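Local structure of clavulanic acid biosynthesis oligopeptide binding protein 2 (Streptomyces clavuligerus, 2WOL) at residues D330-L333 against L334-R338; P314-N318 against V319-R323; E514-V517 against M518-A521. The protein probably binds oligopeptides or related ligands as an extracellular solute-binding protein linked to clavulanic acid biosynthesis. One frame throughout, in Å; residues are numbered along the deposited sequence. Where two conformers were deposited one is given.

Interaction 1 (D330-L333 against L334-R338); sequences DKIL and LQDAR
Asp330 O accepts a hydrogen bond from Leu334 N at 2.9 Å and is lined on one side by the leucine side chain. Leu334 CG lies anti to its own carbonyl carbon (chi1 -74°), which lays the side chain back over the preceding turn. Its CD1 comes within 3.3 Å of Asp330 O, and CB and CG also lie close to that oxygen. Asp330 is the N-cap of helix 331-337, and its OD1 is gripped by two amides. CG anti to the backbone N (chi1 -177°) brings the carboxylate to the amides of the first turn. OD1 takes a straight bond (176°) from Leu333 N at 3.0 Å, from above the carboxylate plane. A second bond to OD1, from Ile332 N, is weak. OD1 thus satisfies the Leu333 amide and, weakly, that of Ile332, both in the first turn, where no earlier helical carbonyl is available. The carboxylate's charge would probably be favoured by the positive end of the helix dipole. Further i to i+4 bonds follow: Gln335 N binds Lys331 O, Asp336 N binds Ile332 O at 2.9 Å, and Ala337 N binds Leu333 O. Asp336 folds its carboxylate back beside Ile332 O, with CG 3.3 Å from that oxygen. Outside the helix, OD2 of Asp330 forms a salt bridge with Arg372, and Lys331 NZ bonds to Thr348 O. The helix packs against helix 401-414 and strands 346-347 and 523-534. Leu333 and Leu334 rest on helix 401-414, and Leu334 also meets Leu526 of strand 523-534. Ile332 and Gln335 touch Leu347 of strand 346-347.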
loop_
_atom_site.group_PDB
_atom_site.type_symbol
_atom_site.label_atom_id
_atom_site.label_comp_id
_atom_site.label_asym_id
_atom_site.label_seq_id
_atom_site.Cartn_x
_atom_site.Cartn_y
_atom_site.Cartn_z
ATOM N N ASP A 330 -8.462 -8.628 -24.246
ATOM C CA ASP A 330 -8.231 -10.063 -24.129
ATOM C C ASP A 330 -7.637 -10.303 -22.748
ATOM O O ASP A 330 -6.432 -10.168 -22.552
ATOM C CB ASP A 330 -7.292 -10.553 -25.239
ATOM C CG ASP A 330 -7.074 -12.063 -25.215
ATOM O OD1 ASP A 330 -7.267 -12.693 -24.157
ATOM O OD2 ASP A 330 -6.698 -12.616 -26.271
ATOM N N LYS A 331 -8.499 -10.646 -21.792
ATOM C CA LYS A 331 -8.096 -10.750 -20.386
ATOM C C LYS A 331 -7.074 -11.860 -20.151
ATOM O O LYS A 331 -6.244 -11.769 -19.245
ATOM C CB LYS A 331 -9.315 -10.965 -19.482
ATOM C CG LYS A 331 -10.408 -9.874 -19.534
ATOM C CD LYS A 331 -9.929 -8.472 -19.119
ATOM C CE LYS A 331 -9.429 -8.409 -17.676
ATOM N NZ LYS A 331 -10.492 -8.648 -16.651
ATOM N N ILE A 332 -7.152 -12.904 -20.969
ATOM C CA ILE A 332 -6.227 -14.033 -20.889
ATOM C C ILE A 332 -4.841 -13.604 -21.362
ATOM O O ILE A 332 -3.842 -13.836 -20.670
ATOM C CB ILE A 332 -6.745 -15.249 -21.703
ATOM C CG1 ILE A 332 -8.134 -15.694 -21.207
ATOM C CG2 ILE A 332 -5.737 -16.406 -21.678
ATOM C CD1 ILE A 332 -8.206 -16.064 -19.717
ATOM N N LEU A 333 -4.790 -12.953 -22.525
ATOM C CA LEU A 333 -3.543 -12.413 -23.074
ATOM C C LEU A 333 -2.912 -11.396 -22.122
ATOM O O LEU A 333 -1.691 -11.379 -21.926
ATOM C CB LEU A 333 -3.802 -11.758 -24.437
ATOM C CG LEU A 333 -2.614 -11.263 -25.269
ATOM C CD1 LEU A 333 -1.823 -12.444 -25.834
ATOM C CD2 LEU A 333 -3.075 -10.330 -26.388
ATOM N N LEU A 334 -3.753 -10.554 -21.529
ATOM C CA LEU A 334 -3.294 -9.515 -20.613
ATOM C C LEU A 334 -2.733 -10.115 -19.327
ATOM O O LEU A 334 -1.723 -9.639 -18.804
ATOM C CB LEU A 334 -4.415 -8.509 -20.327
ATOM C CG LEU A 334 -4.707 -7.563 -21.499
ATOM C CD1 LEU A 334 -6.139 -7.054 -21.468
ATOM C CD2 LEU A 334 -3.723 -6.405 -21.507
ATOM N N GLN A 335 -3.378 -11.169 -18.832
ATOM C CA GLN A 335 -2.875 -11.882 -17.661
ATOM C C GLN A 335 -1.560 -12.593 -17.975
ATOM O O GLN A 335 -0.645 -12.611 -17.147
ATOM C CB GLN A 335 -3.910 -12.877 -17.152
ATOM C CG GLN A 335 -3.456 -13.638 -15.919
ATOM C CD GLN A 335 -4.568 -14.437 -15.297
ATOM O OE1 GLN A 335 -5.336 -15.095 -16.002
ATOM N NE2 GLN A 335 -4.666 -14.390 -13.968
ATOM N N ASP A 336 -1.468 -13.172 -19.170
ATOM C CA ASP A 336 -0.240 -13.836 -19.608
ATOM C C ASP A 336 0.925 -12.851 -19.666
ATOM O O ASP A 336 2.055 -13.202 -19.323
ATOM C CB ASP A 336 -0.438 -14.542 -20.953
ATOM C CG ASP A 336 -1.231 -15.839 -20.829
ATOM O OD1 ASP A 336 -1.561 -16.243 -19.694
ATOM O OD2 ASP A 336 -1.529 -16.457 -21.874
ATOM N N ALA A 337 0.637 -11.616 -20.075
ATOM C CA ALA A 337 1.638 -10.552 -20.079
ATOM C C ALA A 337 2.085 -10.214 -18.657
ATOM O O ALA A 337 3.198 -9.729 -18.451
ATOM C CB ALA A 337 1.097 -9.314 -20.783
ATOM N N ARG A 338 1.207 -10.479 -17.689
ATOM C CA ARG A 338 1.459 -10.198 -16.275
ATOM C C ARG A 338 2.088 -11.392 -15.531
ATOM O O ARG A 338 2.416 -11.285 -14.345
ATOM C CB ARG A 338 0.151 -9.750 -15.591
ATOM C CG ARG A 338 0.322 -9.083 -14.226
ATOM C CD ARG A 338 1.062 -7.758 -14.338
ATOM N NE ARG A 338 2.041 -7.599 -13.267
ATOM C CZ ARG A 338 2.917 -6.600 -13.185
ATOM N NH1 ARG A 338 2.942 -5.646 -14.111
ATOM N NH2 ARG A 338 3.768 -6.549 -12.168
#

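Interaction 2 (P314-N318 against V319-R323); sequences PPFDN and VHVRR
Phe316 and Val321 cross at about a right angle. Val321 CG1 reaches the ring obliquely, 3.6 Å from Phe316 CD2. The other methyl, CG2, meets Pro315 CB at 4.0 Å and lies 3.4 Å from Pro315 O. Val321 thus sets one methyl against each of the two loop residues. Arg322 runs past the same turn. Its chain bends at chi3 (-62°), which brings the guanidinium back to the loop carbonyls. NH1 donates to Phe316 O at 2.8 Å, and this oxygen lies in the guanidinium plane. Val319 CA sits over the centre of one face of the guanidinium. The Pro314-Pro315 peptide is cis, and the type I beta turn from Pro315 to Asn318 leads into helix 319-327. Asn318 is the N-cap. Its OD1 accepts from His320 N at 2.8 Å in the carbonyl plane. Asn318 O accepts from Arg322 N, starting the regular helical bonding. Two waters lie beside the turn. One accepts from Val319 N at 2.9 Å. The other accepts from Arg322 NH2 and donates to Asp317 O. Beyond the turn, Phe316 packs on Met309 and Ala393, and Arg322 NE donates to His520 O.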
loop_
_atom_site.group_PDB
_atom_site.type_symbol
_atom_site.label_atom_id
_atom_site.label_comp_id
_atom_site.label_asym_id
_atom_site.label_seq_id
_atom_site.Cartn_x
_atom_site.Cartn_y
_atom_site.Cartn_z
ATOM N N PRO A 314 -9.163 13.116 -26.203
ATOM C CA PRO A 314 -10.046 12.563 -27.233
ATOM C C PRO A 314 -9.384 11.401 -27.978
ATOM O O PRO A 314 -8.173 11.424 -28.183
ATOM C CB PRO A 314 -10.266 13.754 -28.172
ATOM C CG PRO A 314 -10.118 14.945 -27.287
ATOM C CD PRO A 314 -9.005 14.577 -26.345
ATOM N N PRO A 315 -10.169 10.384 -28.382
ATOM C CA PRO A 315 -11.625 10.287 -28.255
ATOM C C PRO A 315 -12.117 9.601 -26.974
ATOM O O PRO A 315 -13.261 9.143 -26.925
ATOM C CB PRO A 315 -12.000 9.440 -29.471
ATOM C CG PRO A 315 -10.858 8.500 -29.605
ATOM C CD PRO A 315 -9.621 9.213 -29.087
ATOM N N PHE A 316 -11.275 9.548 -25.946
ATOM C CA PHE A 316 -11.638 8.850 -24.710
ATOM C C PHE A 316 -12.609 9.629 -23.823
ATOM O O PHE A 316 -12.990 9.160 -22.756
ATOM C CB PHE A 316 -10.390 8.410 -23.946
ATOM C CG PHE A 316 -9.567 7.418 -24.699
ATOM C CD1 PHE A 316 -8.520 7.836 -25.505
ATOM C CD2 PHE A 316 -9.878 6.064 -24.649
ATOM C CE1 PHE A 316 -7.769 6.922 -26.225
ATOM C CE2 PHE A 316 -9.131 5.138 -25.368
ATOM C CZ PHE A 316 -8.074 5.569 -26.158
ATOM N N ASP A 317 -13.014 10.812 -24.283
ATOM C CA ASP A 317 -14.095 11.566 -23.656
ATOM C C ASP A 317 -15.448 10.880 -23.857
ATOM O O ASP A 317 -16.394 11.120 -23.101
ATOM C CB ASP A 317 -14.140 12.994 -24.218
ATOM C CG ASP A 317 -14.275 13.028 -25.734
ATOM O OD1 ASP A 317 -13.422 12.451 -26.435
ATOM O OD2 ASP A 317 -15.237 13.656 -26.229
ATOM N N ASN A 318 -15.525 10.026 -24.874
ATOM C CA ASN A 318 -16.755 9.327 -25.222
ATOM C C ASN A 318 -16.826 8.000 -24.480
ATOM O O ASN A 318 -15.937 7.152 -24.621
ATOM C CB ASN A 318 -16.823 9.119 -26.739
ATOM C CG ASN A 318 -18.183 8.646 -27.202
ATOM O OD1 ASN A 318 -18.609 7.544 -26.875
ATOM N ND2 ASN A 318 -18.874 9.480 -27.978
ATOM N N VAL A 319 -17.881 7.823 -23.687
ATOM C CA VAL A 319 -18.050 6.598 -22.889
ATOM C C VAL A 319 -18.028 5.334 -23.752
ATOM O O VAL A 319 -17.599 4.277 -23.295
ATOM C CB VAL A 319 -19.325 6.637 -21.991
ATOM C CG1 VAL A 319 -20.601 6.590 -22.834
ATOM C CG2 VAL A 319 -19.300 5.503 -20.958
ATOM N N HIS A 320 -18.485 5.445 -24.997
ATOM C CA HIS A 320 -18.568 4.279 -25.875
ATOM C C HIS A 320 -17.220 3.843 -26.420
ATOM O O HIS A 320 -16.993 2.650 -26.628
ATOM C CB HIS A 320 -19.611 4.509 -26.964
ATOM C CG HIS A 320 -20.989 4.641 -26.413
ATOM N ND1 HIS A 320 -21.665 5.840 -26.355
ATOM C CD2 HIS A 320 -21.795 3.725 -25.827
ATOM C CE1 HIS A 320 -22.840 5.649 -25.780
ATOM N NE2 HIS A 320 -22.941 4.376 -25.449
ATOM N N VAL A 321 -16.325 4.806 -26.621
ATOM C CA VAL A 321 -14.925 4.492 -26.896
ATOM C C VAL A 321 -14.358 3.683 -25.727
ATOM O O VAL A 321 -13.702 2.661 -25.928
ATOM C CB VAL A 321 -14.095 5.770 -27.133
ATOM C CG1 VAL A 321 -12.602 5.494 -27.000
ATOM C CG2 VAL A 321 -14.420 6.360 -28.500
ATOM N N ARG A 322 -14.649 4.129 -24.506
ATOM C CA ARG A 322 -14.088 3.489 -23.317
ATOM C C ARG A 322 -14.649 2.085 -23.128
ATOM O O ARG A 322 -13.914 1.163 -22.790
ATOM C CB ARG A 322 -14.311 4.354 -22.076
ATOM C CG ARG A 322 -13.728 5.762 -22.217
ATOM C CD ARG A 322 -13.626 6.489 -20.885
ATOM N NE ARG A 322 -14.917 6.701 -20.231
ATOM C CZ ARG A 322 -15.674 7.790 -20.375
ATOM N NH1 ARG A 322 -15.291 8.782 -21.175
ATOM N NH2 ARG A 322 -16.822 7.879 -19.719
ATOM N N ARG A 323 -15.949 1.926 -23.368
ATOM C CA ARG A 323 -16.582 0.608 -23.283
ATOM C C ARG A 323 -16.092 -0.338 -24.375
ATOM O O ARG A 323 -15.929 -1.533 -24.129
ATOM C CB ARG A 323 -18.111 0.729 -23.296
ATOM C CG ARG A 323 -18.643 1.381 -22.028
ATOM C CD ARG A 323 -20.146 1.545 -22.031
ATOM N NE ARG A 323 -20.581 2.134 -20.768
ATOM C CZ ARG A 323 -21.749 2.742 -20.573
ATOM N NH1 ARG A 323 -22.643 2.843 -21.555
ATOM N NH2 ARG A 323 -22.026 3.251 -19.382
HETATM O O HOH W 1 -19.601 10.044 -23.028
HETATM O O HOH W 2 -18.107 10.337 -20.646
#

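Interaction 3 (E514-V517 against M518-A521); sequences ERRV and MEHA
Met518 folds over the carbonyl of Glu514, with CG 3.6 Å from Glu514 O, on the buried side of helix 503-520. Met518 N also donates to that oxygen, at 3.0 Å. The methionine bends at chi2 and chi3 and continues to Leu364 and Gln326. Glu514 is buried beside it, and its carboxylate is held by Gln360 NE2 and the amides of Leu351 and Phe352. The opposite character appears at Arg515 and Glu519. Glu519 CG lies anti to its own carbonyl carbon (chi1 -72°), and the extended acid runs back along the helix. Its OE2 touches Arg515 CG at 3.6 Å, but the charged ends stay apart, with Arg515 NH1 5.1 Å from Glu519 OE2. A water joins them: it accepts from Arg515 NH1 at 2.9 Å and donates to Glu519 OE2 at 2.8 Å. Arg516 turns to Glu489 instead, in a salt bridge. Ala521, just after the helix, has positive phi, and its N makes a weak bond to Val517 O. The chemistry implies a buried carboxylate fixed by three N-H partners and, on the exposed side, opposite charges linked through one water, whose attraction is probably weakened by solvent.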
loop_
_atom_site.group_PDB
_atom_site.type_symbol
_atom_site.label_atom_id
_atom_site.label_comp_id
_atom_site.label_asym_id
_atom_site.label_seq_id
_atom_site.Cartn_x
_atom_site.Cartn_y
_atom_site.Cartn_z
ATOM N N GLU A 514 -18.400 1.847 -6.611
ATOM C CA GLU A 514 -17.659 1.010 -7.550
ATOM C C GLU A 514 -18.452 0.773 -8.830
ATOM O O GLU A 514 -17.898 0.844 -9.936
ATOM C CB GLU A 514 -17.271 -0.326 -6.923
ATOM C CG GLU A 514 -16.348 -1.139 -7.824
ATOM C CD GLU A 514 -16.005 -2.501 -7.264
ATOM O OE1 GLU A 514 -16.908 -3.183 -6.734
ATOM O OE2 GLU A 514 -14.825 -2.886 -7.370
ATOM N N ARG A 515 -19.749 0.503 -8.674
ATOM C CA ARG A 515 -20.626 0.317 -9.822
ATOM C C ARG A 515 -20.633 1.558 -10.715
ATOM O O ARG A 515 -20.486 1.446 -11.930
ATOM C CB ARG A 515 -22.048 -0.040 -9.372
ATOM C CG ARG A 515 -23.019 -0.219 -10.531
ATOM C CD ARG A 515 -24.345 -0.814 -10.080
ATOM N NE ARG A 515 -24.213 -2.216 -9.684
ATOM C CZ ARG A 515 -24.334 -3.252 -10.512
ATOM N NH1 ARG A 515 -24.589 -3.057 -11.802
ATOM N NH2 ARG A 515 -24.195 -4.487 -10.047
ATOM N N ARG A 516 -20.794 2.736 -10.116
ATOM C CA ARG A 516 -20.829 3.970 -10.902
ATOM C C ARG A 516 -19.504 4.194 -11.622
ATOM O O ARG A 516 -19.494 4.610 -12.776
ATOM C CB ARG A 516 -21.154 5.171 -10.013
ATOM C CG ARG A 516 -22.610 5.262 -9.613
ATOM C CD ARG A 516 -22.826 6.369 -8.605
ATOM N NE ARG A 516 -24.240 6.548 -8.283
ATOM C CZ ARG A 516 -25.050 7.404 -8.899
ATOM N NH1 ARG A 516 -24.595 8.172 -9.881
ATOM N NH2 ARG A 516 -26.322 7.491 -8.534
ATOM N N VAL A 517 -18.393 3.903 -10.943
ATOM C CA VAL A 517 -17.073 4.023 -11.563
ATOM C C VAL A 517 -16.959 3.115 -12.788
ATOM O O VAL A 517 -16.466 3.538 -13.829
ATOM C CB VAL A 517 -15.928 3.734 -10.563
ATOM C CG1 VAL A 517 -14.579 3.669 -11.278
ATOM C CG2 VAL A 517 -15.896 4.795 -9.479
ATOM N N MET A 518 -17.437 1.877 -12.668
ATOM C CA MET A 518 -17.404 0.957 -13.796
ATOM C C MET A 518 -18.358 1.383 -14.916
ATOM O O MET A 518 -18.056 1.176 -16.087
ATOM C CB MET A 518 -17.635 -0.489 -13.343
ATOM C CG MET A 518 -16.446 -1.084 -12.563
ATOM S SD MET A 518 -14.818 -0.857 -13.333
ATOM C CE MET A 518 -15.014 -1.789 -14.853
ATOM N N GLU A 519 -19.487 2.000 -14.557
ATOM C CA GLU A 519 -20.380 2.587 -15.565
ATOM C C GLU A 519 -19.655 3.648 -16.404
ATOM O O GLU A 519 -19.853 3.732 -17.619
ATOM C CB GLU A 519 -21.636 3.181 -14.916
ATOM C CG GLU A 519 -22.613 2.136 -14.393
ATOM C CD GLU A 519 -23.712 2.721 -13.515
ATOM O OE1 GLU A 519 -23.732 3.955 -13.308
ATOM O OE2 GLU A 519 -24.552 1.934 -13.027
ATOM N N HIS A 520 -18.806 4.446 -15.756
ATOM C CA HIS A 520 -17.979 5.438 -16.456
ATOM C C HIS A 520 -16.967 4.796 -17.406
ATOM O O HIS A 520 -16.543 5.425 -18.377
ATOM C CB HIS A 520 -17.230 6.329 -15.464
ATOM C CG HIS A 520 -18.073 7.412 -14.866
ATOM N ND1 HIS A 520 -18.469 8.524 -15.578
ATOM C CD2 HIS A 520 -18.574 7.564 -13.618
ATOM C CE1 HIS A 520 -19.189 9.310 -14.795
ATOM N NE2 HIS A 520 -19.267 8.750 -13.601
ATOM N N ALA A 521 -16.570 3.558 -17.098
ATOM C CA ALA A 521 -15.647 2.767 -17.929
ATOM C C ALA A 521 -14.234 3.369 -18.060
ATOM O O ALA A 521 -13.483 3.027 -18.977
ATOM C CB ALA A 521 -16.265 2.468 -19.312
HETATM O O HOH W 3 -24.710 -0.768 -13.537
#

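How the interactions relate
Interactions 2 and 3 touch; their centres are about 14 Å apart. Arg322 and Arg323, from helix 319-327, donate to the carbonyls of His520 and Glu519 at the end of helix 503-520, so the start of one helix meets the end of the other. Interaction 1 lies on the next helix in the chain, 331-337, about 22 Å from each of the others between centres, and touches neither. Interactions 1 and 2 both begin a helix, capped by an aspartate in one and an asparagine in the other. All three are partly buried, but interaction 3 has Arg515 and Glu519 exposed, whereas no touching residue of interaction 1 is. Waters bridge groups in interactions 2 and 3, while interaction 1 pairs its capping acid with an arginine.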